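Local coordinates for uncharacterized protein (Bacteroides eggerthii DSM 20697, PDB 4ECO), which is of unknown function but, as a leucine-rich repeat protein, probably binds other proteins, at residues A111-F124 and K207-V219. Residues are numbered along the deposited sequence; the frame is centred on the assembly and turned at random.
Sequences ALGSHGEKVNERLF and KLRQFYMGNSPFV. With NA (sodium ion), chain C.
The ring of Tyr-212 fills a hollow lined by Ala-111, Ser-114, His-115, Leu-123 and Phe-124. Phe-124 brings its edge over one face of the tyrosine in a T-shaped stack, centroids 5.1 Å apart and planes at 75°, while Ala-111 CB, a methyl small enough to fit, sits above the centre of the phenylalanine ring. Ser-114 CB and His-115 CE1 line the tyrosine's edge, and Leu-123 CD1 reaches CE2. Leu-112 N donates a nearly straight 2.9 Å bond to Tyr-212 O, joining strands 109-111 and 210-214 in parallel, as neighbouring strands pair in a leucine-rich repeat solenoid, although a long insert separates these two in sequence. The buried, apolar Leu-112 meets its like, CD1 at the edge of Phe-211 and CB against Met-213 CB. Past the strand, Gly-113 passes where a CB would strike Gly-214 O. Asn-215 sends ND2 to Ser-114 O (2.9 Å), from above the carbonyl plane, and weakly to Glu-117 OE1; its OD1 accepts from Asn-258. An alanine at this position is likely to leave Ser-114 O without that donor and open a gap beside Lys-118 CE. Glu-117 OE1 also takes the N-H of Ser-114, while OE2 accepts from Gly-90 N and binds the sodium ion, which Ser-192 O also holds.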
# COMPACT_ATOMS: atom_id res chain seq x y z
N ALA A 111 -6.87 -9.59 21.79
CA ALA A 111 -5.63 -9.75 20.99
C ALA A 111 -4.66 -10.72 21.69
O ALA A 111 -4.32 -10.55 22.88
CB ALA A 111 -4.95 -8.42 20.75
N LEU A 112 -4.24 -11.75 20.94
CA LEU A 112 -3.28 -12.76 21.39
C LEU A 112 -1.94 -12.49 20.73
O LEU A 112 -0.94 -13.15 20.98
CB LEU A 112 -3.76 -14.19 21.07
CG LEU A 112 -5.15 -14.61 21.56
CD1 LEU A 112 -5.44 -16.01 21.15
CD2 LEU A 112 -5.30 -14.45 23.06
N GLY A 113 -1.97 -11.49 19.87
CA GLY A 113 -0.84 -11.03 19.07
C GLY A 113 -1.40 -10.24 17.93
O GLY A 113 -2.62 -10.24 17.76
N SER A 114 -0.56 -9.53 17.18
CA SER A 114 -1.01 -8.71 16.05
C SER A 114 0.12 -8.36 15.14
O SER A 114 1.29 -8.58 15.48
CB SER A 114 -1.65 -7.42 16.55
OG SER A 114 -0.64 -6.49 16.91
N HIS A 115 -0.22 -7.72 13.98
CA HIS A 115 0.76 -7.23 13.02
C HIS A 115 1.53 -6.06 13.64
O HIS A 115 2.67 -5.83 13.24
CB HIS A 115 0.13 -6.87 11.67
CG HIS A 115 -0.82 -5.72 11.69
ND1 HIS A 115 -2.18 -5.91 11.76
CD2 HIS A 115 -0.57 -4.39 11.60
CE1 HIS A 115 -2.72 -4.70 11.72
NE2 HIS A 115 -1.79 -3.75 11.64
N GLY A 116 0.94 -5.41 14.65
CA GLY A 116 1.54 -4.31 15.39
C GLY A 116 2.86 -4.70 16.05
O GLY A 116 3.80 -3.91 16.08
N GLU A 117 2.95 -5.94 16.54
CA GLU A 117 4.14 -6.47 17.22
C GLU A 117 5.38 -6.47 16.31
O GLU A 117 6.49 -6.27 16.81
CB GLU A 117 3.86 -7.87 17.74
CG GLU A 117 2.88 -7.87 18.91
CD GLU A 117 2.49 -9.26 19.38
OE1 GLU A 117 2.12 -10.09 18.51
OE2 GLU A 117 2.53 -9.51 20.61
N LYS A 118 5.19 -6.63 14.98
CA LYS A 118 6.28 -6.61 14.01
C LYS A 118 6.79 -5.19 13.77
O LYS A 118 7.91 -5.03 13.30
CB LYS A 118 5.86 -7.26 12.65
CG LYS A 118 5.77 -8.81 12.63
CD LYS A 118 7.08 -9.55 13.03
CE LYS A 118 6.89 -10.27 14.35
NZ LYS A 118 8.16 -10.61 15.03
N VAL A 119 5.97 -4.15 14.09
CA VAL A 119 6.34 -2.72 13.88
C VAL A 119 6.36 -1.95 15.23
O VAL A 119 6.26 -0.73 15.24
CB VAL A 119 5.47 -1.97 12.82
CG1 VAL A 119 5.70 -2.53 11.43
CG2 VAL A 119 3.98 -2.00 13.18
N ASN A 120 6.50 -2.68 16.35
CA ASN A 120 6.57 -2.14 17.71
C ASN A 120 5.42 -1.12 17.99
O ASN A 120 5.65 0.02 18.41
CB ASN A 120 7.96 -1.49 17.96
CG ASN A 120 8.23 -1.08 19.38
OD1 ASN A 120 7.69 -1.63 20.37
ND2 ASN A 120 9.09 -0.09 19.52
N GLU A 121 4.17 -1.56 17.74
CA GLU A 121 2.96 -0.76 17.97
C GLU A 121 1.90 -1.56 18.66
O GLU A 121 1.67 -2.71 18.29
CB GLU A 121 2.40 -0.24 16.65
CG GLU A 121 3.17 0.90 16.02
CD GLU A 121 2.47 1.51 14.82
OE1 GLU A 121 1.32 1.97 14.98
OE2 GLU A 121 3.09 1.54 13.73
N ARG A 122 1.22 -0.96 19.64
CA ARG A 122 0.10 -1.65 20.28
C ARG A 122 -1.15 -1.29 19.50
O ARG A 122 -1.47 -0.10 19.39
CB ARG A 122 -0.02 -1.29 21.76
CG ARG A 122 -0.10 -2.52 22.67
CD ARG A 122 -0.37 -2.18 24.14
NE ARG A 122 0.36 -1.01 24.63
CZ ARG A 122 1.64 -0.99 24.99
NH1 ARG A 122 2.38 -2.09 24.89
NH2 ARG A 122 2.20 0.13 25.42
N LEU A 123 -1.81 -2.27 18.87
CA LEU A 123 -3.00 -1.93 18.08
C LEU A 123 -4.22 -1.83 18.98
O LEU A 123 -5.16 -1.10 18.66
CB LEU A 123 -3.25 -2.93 16.95
CG LEU A 123 -2.08 -3.25 16.03
CD1 LEU A 123 -2.49 -4.28 15.03
CD2 LEU A 123 -1.58 -2.03 15.35
N PHE A 124 -4.20 -2.55 20.10
CA PHE A 124 -5.26 -2.56 21.11
C PHE A 124 -4.86 -1.70 22.29
O PHE A 124 -3.77 -1.87 22.85
CB PHE A 124 -5.57 -4.00 21.56
CG PHE A 124 -6.27 -4.87 20.56
CD1 PHE A 124 -5.71 -5.14 19.32
CD2 PHE A 124 -7.45 -5.51 20.89
CE1 PHE A 124 -6.36 -5.96 18.41
CE2 PHE A 124 -8.09 -6.36 19.98
CZ PHE A 124 -7.54 -6.57 18.74
N LYS A 207 -20.15 -11.26 22.81
CA LYS A 207 -20.10 -9.81 22.65
C LYS A 207 -18.81 -9.37 21.92
O LYS A 207 -18.65 -8.18 21.63
CB LYS A 207 -20.22 -9.09 24.02
CG LYS A 207 -21.53 -9.38 24.72
CD LYS A 207 -21.84 -8.39 25.82
CE LYS A 207 -23.12 -8.80 26.50
NZ LYS A 207 -23.66 -7.73 27.38
N LEU A 208 -17.92 -10.34 21.59
CA LEU A 208 -16.63 -10.13 20.93
C LEU A 208 -16.83 -9.44 19.58
O LEU A 208 -17.64 -9.88 18.79
CB LEU A 208 -15.88 -11.47 20.74
CG LEU A 208 -14.35 -11.42 20.59
CD1 LEU A 208 -13.68 -10.78 21.82
CD2 LEU A 208 -13.77 -12.81 20.35
N ARG A 209 -16.14 -8.31 19.38
CA ARG A 209 -16.18 -7.50 18.16
C ARG A 209 -14.90 -7.66 17.34
O ARG A 209 -14.97 -7.78 16.11
CB ARG A 209 -16.36 -6.03 18.53
CG ARG A 209 -17.57 -5.77 19.37
CD ARG A 209 -17.66 -4.29 19.60
NE ARG A 209 -18.76 -3.93 20.49
CZ ARG A 209 -20.00 -3.73 20.10
NH1 ARG A 209 -20.33 -3.87 18.82
NH2 ARG A 209 -20.94 -3.41 20.98
N GLN A 210 -13.73 -7.70 18.02
CA GLN A 210 -12.42 -7.85 17.36
C GLN A 210 -11.62 -9.02 17.98
O GLN A 210 -11.45 -9.08 19.21
CB GLN A 210 -11.61 -6.55 17.44
CG GLN A 210 -12.41 -5.30 17.06
CD GLN A 210 -11.77 -4.48 15.99
OE1 GLN A 210 -10.63 -4.73 15.56
NE2 GLN A 210 -12.50 -3.48 15.51
N PHE A 211 -11.15 -9.95 17.12
CA PHE A 211 -10.34 -11.07 17.55
C PHE A 211 -9.07 -11.12 16.70
O PHE A 211 -9.13 -11.44 15.52
CB PHE A 211 -11.13 -12.38 17.50
CG PHE A 211 -10.46 -13.62 18.07
CD1 PHE A 211 -9.41 -13.51 18.97
CD2 PHE A 211 -10.91 -14.89 17.73
CE1 PHE A 211 -8.78 -14.65 19.48
CE2 PHE A 211 -10.29 -16.03 18.25
CZ PHE A 211 -9.24 -15.90 19.14
N TYR A 212 -7.93 -10.77 17.31
CA TYR A 212 -6.62 -10.72 16.65
C TYR A 212 -5.65 -11.73 17.22
O TYR A 212 -5.61 -11.96 18.44
CB TYR A 212 -6.00 -9.32 16.79
CG TYR A 212 -6.40 -8.30 15.74
CD1 TYR A 212 -7.73 -7.96 15.54
CD2 TYR A 212 -5.43 -7.57 15.06
CE1 TYR A 212 -8.09 -7.00 14.59
CE2 TYR A 212 -5.78 -6.60 14.12
CZ TYR A 212 -7.11 -6.32 13.88
OH TYR A 212 -7.47 -5.36 12.97
N MSE A 213 -4.87 -12.32 16.34
CA MSE A 213 -3.78 -13.20 16.73
C MSE A 213 -2.72 -13.13 15.67
O MSE A 213 -3.02 -12.86 14.49
CB MSE A 213 -4.21 -14.65 17.04
CG MSE A 213 -4.68 -15.50 15.86
SE MSE A 213 -5.98 -16.84 16.54
CE MSE A 213 -7.60 -15.83 16.01
N GLY A 214 -1.48 -13.29 16.10
CA GLY A 214 -0.35 -13.25 15.18
C GLY A 214 0.98 -13.58 15.80
O GLY A 214 1.16 -13.45 17.01
N ASN A 215 1.91 -14.02 14.94
CA ASN A 215 3.31 -14.36 15.21
C ASN A 215 3.40 -15.51 16.25
O ASN A 215 4.32 -15.54 17.07
CB ASN A 215 4.07 -13.11 15.65
CG ASN A 215 3.70 -11.89 14.84
OD1 ASN A 215 4.01 -11.79 13.66
ND2 ASN A 215 2.93 -10.99 15.42
N SER A 216 2.46 -16.47 16.14
CA SER A 216 2.29 -17.62 17.02
C SER A 216 2.70 -18.91 16.36
O SER A 216 2.49 -19.07 15.15
CB SER A 216 0.83 -17.74 17.47
OG SER A 216 0.49 -16.83 18.51
N PRO A 217 3.23 -19.88 17.13
CA PRO A 217 3.67 -21.14 16.51
C PRO A 217 2.60 -22.22 16.44
O PRO A 217 2.92 -23.36 16.05
CB PRO A 217 4.80 -21.59 17.43
CG PRO A 217 4.46 -21.02 18.76
CD PRO A 217 3.57 -19.84 18.57
N PHE A 218 1.34 -21.89 16.81
CA PHE A 218 0.28 -22.91 16.84
C PHE A 218 -0.08 -23.40 15.43
O PHE A 218 0.23 -22.75 14.43
CB PHE A 218 -0.99 -22.43 17.57
CG PHE A 218 -1.48 -21.02 17.31
CD1 PHE A 218 -1.53 -20.52 16.01
CD2 PHE A 218 -2.00 -20.25 18.34
CE1 PHE A 218 -2.04 -19.24 15.76
CE2 PHE A 218 -2.50 -18.97 18.08
CZ PHE A 218 -2.52 -18.47 16.79
N VAL A 219 -0.70 -24.58 15.38
CA VAL A 219 -1.19 -25.24 14.16
C VAL A 219 -2.69 -24.93 14.05
O VAL A 219 -3.34 -24.68 15.07
CB VAL A 219 -0.88 -26.76 14.13
CG1 VAL A 219 0.62 -27.00 13.96
CG2 VAL A 219 -1.40 -27.48 15.36
NA NA C . 4.81 -10.46 21.98